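Local coordinates for antitoxin HipB (Escherichia coli, PDB 4Z5H), which neutralizes the HipA toxin as an antitoxin and, as a homodimer, binds operator DNA to repress the hipBA operon promoter, at the interface of chains A and B. Residues are numbered along the deposited sequence; one frame, centred on the assembly and turned at random. Chains: chain A/B, Antitoxin HipB.

Contact 1: the interface of chains A and B. Residues chain A 11, 15, 59, 64-66; chain B 66-68.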
ATOM      1  N   LEU A  11      -8.638   0.878  -1.134  1.00  9.06           N
ATOM      2  CA  LEU A  11      -7.835   0.799   0.062  1.00  8.88           C
ATOM      3  C   LEU A  11      -8.273   1.821   1.112  1.00  9.56           C
ATOM      4  O   LEU A  11      -8.437   1.482   2.257  1.00  9.08           O
ATOM      5  CB  LEU A  11      -6.368   1.008  -0.277  1.00  7.17           C
ATOM      6  CG  LEU A  11      -5.367   0.997   0.870  1.00 10.38           C
ATOM      7  CD1 LEU A  11      -5.494  -0.203   1.782  1.00 13.35           C
ATOM      8  CD2 LEU A  11      -3.947   1.186   0.365  1.00  9.25           C
ATOM      9  N   MET A  15      -9.979   1.198   4.863  1.00  8.61           N
ATOM     10  CA  MET A  15      -9.356   1.739   6.046  1.00 10.12           C
ATOM     11  C   MET A  15     -10.212   2.727   6.842  1.00  8.91           C
ATOM     12  O   MET A  15     -10.171   2.724   8.038  1.00  9.54           O
ATOM     13  CB  MET A  15      -7.976   2.265   5.745  1.00  8.87           C
ATOM     14  CG  MET A  15      -7.030   1.131   5.429  1.00  9.99           C
ATOM     15  SD  MET A  15      -5.486   1.646   4.737  1.00 12.02           S
ATOM     16  CE  MET A  15      -4.696   2.297   6.178  1.00  7.77           C
ATOM     17  N   LEU A  59      -1.947   2.521   8.844  1.00 10.01           N
ATOM     18  CA  LEU A  59      -2.225   1.126   9.057  1.00 10.92           C
ATOM     19  C   LEU A  59      -1.871   0.752  10.486  1.00 11.70           C
ATOM     20  O   LEU A  59      -2.650   0.121  11.144  1.00 14.61           O
ATOM     21  CB  LEU A  59      -1.348   0.280   8.153  1.00 10.51           C
ATOM     22  CG  LEU A  59      -1.801  -0.522   6.960  1.00 17.75           C
ATOM     23  CD1 LEU A  59      -0.753  -1.546   6.584  1.00 11.84           C
ATOM     24  CD2 LEU A  59      -3.193  -1.109   7.028  1.00 12.01           C
ATOM     25  N   LEU A  64      -3.584  -2.510  12.213  1.00 13.64           N
ATOM     26  CA  LEU A  64      -3.597  -3.336  11.036  1.00 13.34           C
ATOM     27  C   LEU A  64      -2.213  -3.514  10.437  1.00 14.78           C
ATOM     28  O   LEU A  64      -1.335  -2.714  10.633  1.00 12.71           O
ATOM     29  CB  LEU A  64      -4.484  -2.732   9.956  1.00 13.51           C
ATOM     30  CG  LEU A  64      -5.972  -2.526  10.212  1.00 14.73           C
ATOM     31  CD1 LEU A  64      -6.583  -1.727   9.089  1.00 11.68           C
ATOM     32  CD2 LEU A  64      -6.665  -3.848  10.384  1.00 12.99           C
ATOM     33  N   SER A  65      -2.109  -4.561   9.651  1.00 12.97           N
ATOM     34  CA  SER A  65      -0.993  -4.891   8.812  1.00 15.99           C
ATOM     35  C   SER A  65      -1.611  -5.206   7.447  1.00 14.98           C
ATOM     36  O   SER A  65      -2.803  -5.080   7.273  1.00 15.10           O
ATOM     37  CB  SER A  65      -0.241  -6.098   9.370  1.00 16.49           C
ATOM     38  OG  SER A  65       0.824  -6.469   8.551  1.00 19.86           O
ATOM     39  N   MET A  66      -0.787  -5.604   6.492  1.00 12.17           N
ATOM     40  CA  MET A  66      -1.248  -6.032   5.189  1.00 13.70           C
ATOM     41  C   MET A  66      -0.411  -7.188   4.675  1.00 15.21           C
ATOM     42  O   MET A  66       0.694  -7.356   5.113  1.00 13.57           O
ATOM     43  CB  MET A  66      -1.144  -4.894   4.197  1.00 13.92           C
ATOM     44  CG  MET A  66       0.272  -4.379   4.034  1.00 17.83           C
ATOM     45  SD  MET A  66       0.711  -4.065   2.340  1.00 23.42           S
ATOM     46  CE  MET A  66       0.639  -5.663   1.626  1.00 17.31           C
TER
ATOM     47  N   MET B  66      -3.709  -7.272  -2.745  1.00 12.17           N
ATOM     48  CA  MET B  66      -3.370  -7.191  -1.340  1.00 13.70           C
ATOM     49  C   MET B  66      -4.621  -7.219  -0.482  1.00 15.21           C
ATOM     50  O   MET B  66      -5.673  -6.901  -0.963  1.00 13.57           O
ATOM     51  CB  MET B  66      -2.627  -5.905  -1.054  1.00 13.92           C
ATOM     52  CG  MET B  66      -3.431  -4.667  -1.401  1.00 17.83           C
ATOM     53  SD  MET B  66      -3.315  -3.390  -0.170  1.00 23.42           S
ATOM     54  CE  MET B  66      -4.061  -4.137   1.226  1.00 17.31           C
ATOM     55  N   THR B  67      -4.475  -7.581   0.781  1.00 13.42           N
ATOM     56  CA  THR B  67      -5.529  -7.435   1.777  1.00 17.85           C
ATOM     57  C   THR B  67      -4.993  -6.858   3.081  1.00 17.86           C
ATOM     58  O   THR B  67      -3.836  -6.986   3.397  1.00 16.25           O
ATOM     59  CB  THR B  67      -6.284  -8.748   2.099  1.00 19.68           C
ATOM     60  OG1 THR B  67      -5.473  -9.595   2.904  1.00 25.74           O
ATOM     61  CG2 THR B  67      -6.658  -9.477   0.859  1.00 22.35           C
ATOM     62  N   LEU B  68      -5.874  -6.223   3.814  1.00 11.45           N
ATOM     63  CA  LEU B  68      -5.631  -5.859   5.180  1.00 14.78           C
ATOM     64  C   LEU B  68      -5.722  -7.061   6.104  1.00 17.18           C
ATOM     65  O   LEU B  68      -6.321  -8.051   5.776  1.00 16.92           O
ATOM     66  CB  LEU B  68      -6.589  -4.781   5.625  1.00 13.81           C
ATOM     67  CG  LEU B  68      -6.678  -3.546   4.754  1.00 14.67           C
ATOM     68  CD1 LEU B  68      -7.985  -2.828   4.975  1.00 16.50           C
ATOM     69  CD2 LEU B  68      -5.501  -2.633   4.964  1.00 13.65           C
TER

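Contact 2: the interface of chains A and B. Residues chain A 69-71; chain B 63-65.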
ATOM      1  N   CYS A  69      -1.176 -11.005  -2.025  1.00 15.44           N
ATOM      2  CA  CYS A  69      -1.876 -12.193  -2.436  1.00 19.58           C
ATOM      3  C   CYS A  69      -2.028 -12.210  -3.944  1.00 21.92           C
ATOM      4  O   CYS A  69      -1.755 -11.241  -4.610  1.00 15.81           O
ATOM      5  CB  CYS A  69      -3.243 -12.302  -1.777  1.00 24.54           C
ATOM      6  SG  CYS A  69      -4.331 -10.936  -2.121  1.00 24.26           S
ATOM      7  N   ASP A  70      -2.505 -13.331  -4.456  1.00 24.55           N
ATOM      8  CA  ASP A  70      -2.755 -13.457  -5.868  1.00 25.21           C
ATOM      9  C   ASP A  70      -3.909 -12.574  -6.294  1.00 25.01           C
ATOM     10  O   ASP A  70      -4.872 -12.412  -5.592  1.00 23.51           O
ATOM     11  CB  ASP A  70      -2.993 -14.904  -6.241  1.00 34.81           C
ATOM     12  CG  ASP A  70      -1.806 -15.779  -5.924  1.00 35.43           C
ATOM     13  OD1 ASP A  70      -0.660 -15.317  -6.018  1.00 38.10           O
ATOM     14  OD2 ASP A  70      -2.020 -16.925  -5.549  1.00 51.34           O
ATOM     15  N   ALA A  71      -3.770 -11.988  -7.461  1.00 21.37           N
ATOM     16  CA  ALA A  71      -4.788 -11.142  -8.042  1.00 24.92           C
ATOM     17  C   ALA A  71      -6.103 -11.908  -8.330  1.00 31.64           C
ATOM     18  O   ALA A  71      -7.200 -11.353  -8.245  1.00 22.56           O
ATOM     19  CB  ALA A  71      -4.256 -10.474  -9.288  1.00 21.64           C
TER
ATOM     20  N   GLU B  63       0.710  -9.579 -11.111  1.00 14.14           N
ATOM     21  CA  GLU B  63      -0.422 -10.476 -10.928  1.00 16.76           C
ATOM     22  C   GLU B  63      -0.801 -10.676  -9.449  1.00 17.41           C
ATOM     23  O   GLU B  63      -1.221 -11.726  -9.041  1.00 16.89           O
ATOM     24  CB  GLU B  63      -0.172 -11.810 -11.642  1.00 21.81           C
ATOM     25  CG  GLU B  63       0.145 -11.631 -13.105  1.00 24.99           C
ATOM     26  CD  GLU B  63       0.515 -12.908 -13.842  1.00 37.48           C
ATOM     27  OE1 GLU B  63       0.912 -13.895 -13.218  1.00 39.19           O
ATOM     28  OE2 GLU B  63       0.430 -12.901 -15.070  1.00 38.84           O
ATOM     29  N   LEU B  64      -0.651  -9.617  -8.684  1.00 13.64           N
ATOM     30  CA  LEU B  64      -0.921  -9.600  -7.271  1.00 13.34           C
ATOM     31  C   LEU B  64      -2.027  -8.625  -6.903  1.00 14.78           C
ATOM     32  O   LEU B  64      -2.297  -7.687  -7.606  1.00 12.71           O
ATOM     33  CB  LEU B  64       0.318  -9.195  -6.485  1.00 13.51           C
ATOM     34  CG  LEU B  64       1.582 -10.044  -6.554  1.00 14.73           C
ATOM     35  CD1 LEU B  64       2.721  -9.331  -5.871  1.00 11.68           C
ATOM     36  CD2 LEU B  64       1.341 -11.398  -5.947  1.00 12.99           C
ATOM     37  N   SER B  65      -2.584  -8.875  -5.740  1.00 12.97           N
ATOM     38  CA  SER B  65      -3.524  -8.041  -5.048  1.00 15.99           C
ATOM     39  C   SER B  65      -2.983  -7.947  -3.618  1.00 14.98           C
ATOM     40  O   SER B  65      -1.930  -8.471  -3.329  1.00 15.10           O
ATOM     41  CB  SER B  65      -4.917  -8.669  -5.072  1.00 16.49           C
ATOM     42  OG  SER B  65      -5.843  -7.901  -4.368  1.00 19.86           O
TER
HETATM   43  O   HOH W   1      -0.519 -14.483  -8.684  1.00 34.92           O

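Contact 1: the interface of chains A and B
The flat backbones of A:Met66 and B:Leu68 pair edge to edge as an antiparallel bridge between the two strands 64-70 of the HipB homodimer, where the carbonyl O of B:Thr67 lies 3.3 Å from CA of A:Met66. The helix-facing side of this two-stranded sheet carries A:Leu64, A:Met66, B:Met66 and B:Leu68; both leucines and B:Met66 face the helices of chain A, while A:Met66 leans across towards chain B. A:Ser65 and B:Thr67 turn their side chains to the opposite face. CB of A:Met66 lies 3.5 Å from O of B:Thr67, with CG between the backbone N and the carbonyl carbon (chi1 60°) and the chain bent again at chi2 and chi3. B:Leu68, the centre of the patch, has 50 Å² hidden by chain A. Its CG stands anti to the carbonyl carbon (chi1 -52°), which sends the branched end into a hydrophobic pocket lined by A:Leu11 and A:Met15 of helix 8-21 and A:Leu59 of helix 52-61. CD2 of B:Leu68 comes 4.0 Å from CD1 of A:Leu11, and both its methyls lie 4.1 Å from CG of A:Met15. Beside this plug, the CE methyl of B:Met66 reaches to 4.2 Å from CD1 of A:Leu11. The leucine of one subunit thus packs among apolar side chains of the other. Its tightest packing is methyl against methyl: CD2 of A:Leu59 and CD2 of B:Leu68 are 3.5 Å apart.

Contact 2: the interface of chains A and B
The end of strand 64-70 in chain A, with A:Ala71 just beyond it, runs antiparallel to the start of the same strand in chain B and to B:Glu63, which precedes it. HipB has a Cro/C1-type helix-turn-helix fold, and here its C-terminal strands join the dimer through their backbones. A:Cys69 and B:Ser65 form a reciprocal pair: the amide N of B:Ser65 donates to O of A:Cys69 at 2.7 Å, and N of A:Cys69 donates to O of B:Ser65 at 2.9 Å. Farther along, N of A:Ala71 donates to O of B:Glu63 at 3.0 Å. That carbonyl is also held by a water, 2.9 Å from O of B:Glu63 and 2.8 Å from the carboxylate OD1 of A:Asp70, so a side chain of one subunit is tied to the backbone of the other. Around these bonds, SG of A:Cys69 occupies the position between its backbone N and carbonyl carbon (chi1 59°), which sets it over the B:Ser65 backbone and 3.8 Å from CB of B:Ser65. B:Leu64 flanks the ladder instead: its CD2 methyl lies 3.4 Å from O of A:Cys69. At the end of the patch, the CB methyl of A:Ala71 packs against CA of B:Leu64 and rests 3.3 Å from O of B:Glu63.

The C-alpha centres of contacts 1 and 2 lie about 14 Å apart along one intersubunit sheet, made by strand 64-70 from each chain. Contact 1 takes in the middle of that sheet and the helices of chain A beneath it, whereas contact 2 is at an end, where the strand of chain A finishes and that of chain B begins. Residues 64 and 65 appear in both, from chain A in the first and chain B in the second. With the two-fold twins, backbone pairing and leucine insertion together link the subunits, which probably fixes the spacing of the two DNA-binding helix-turn-helix units.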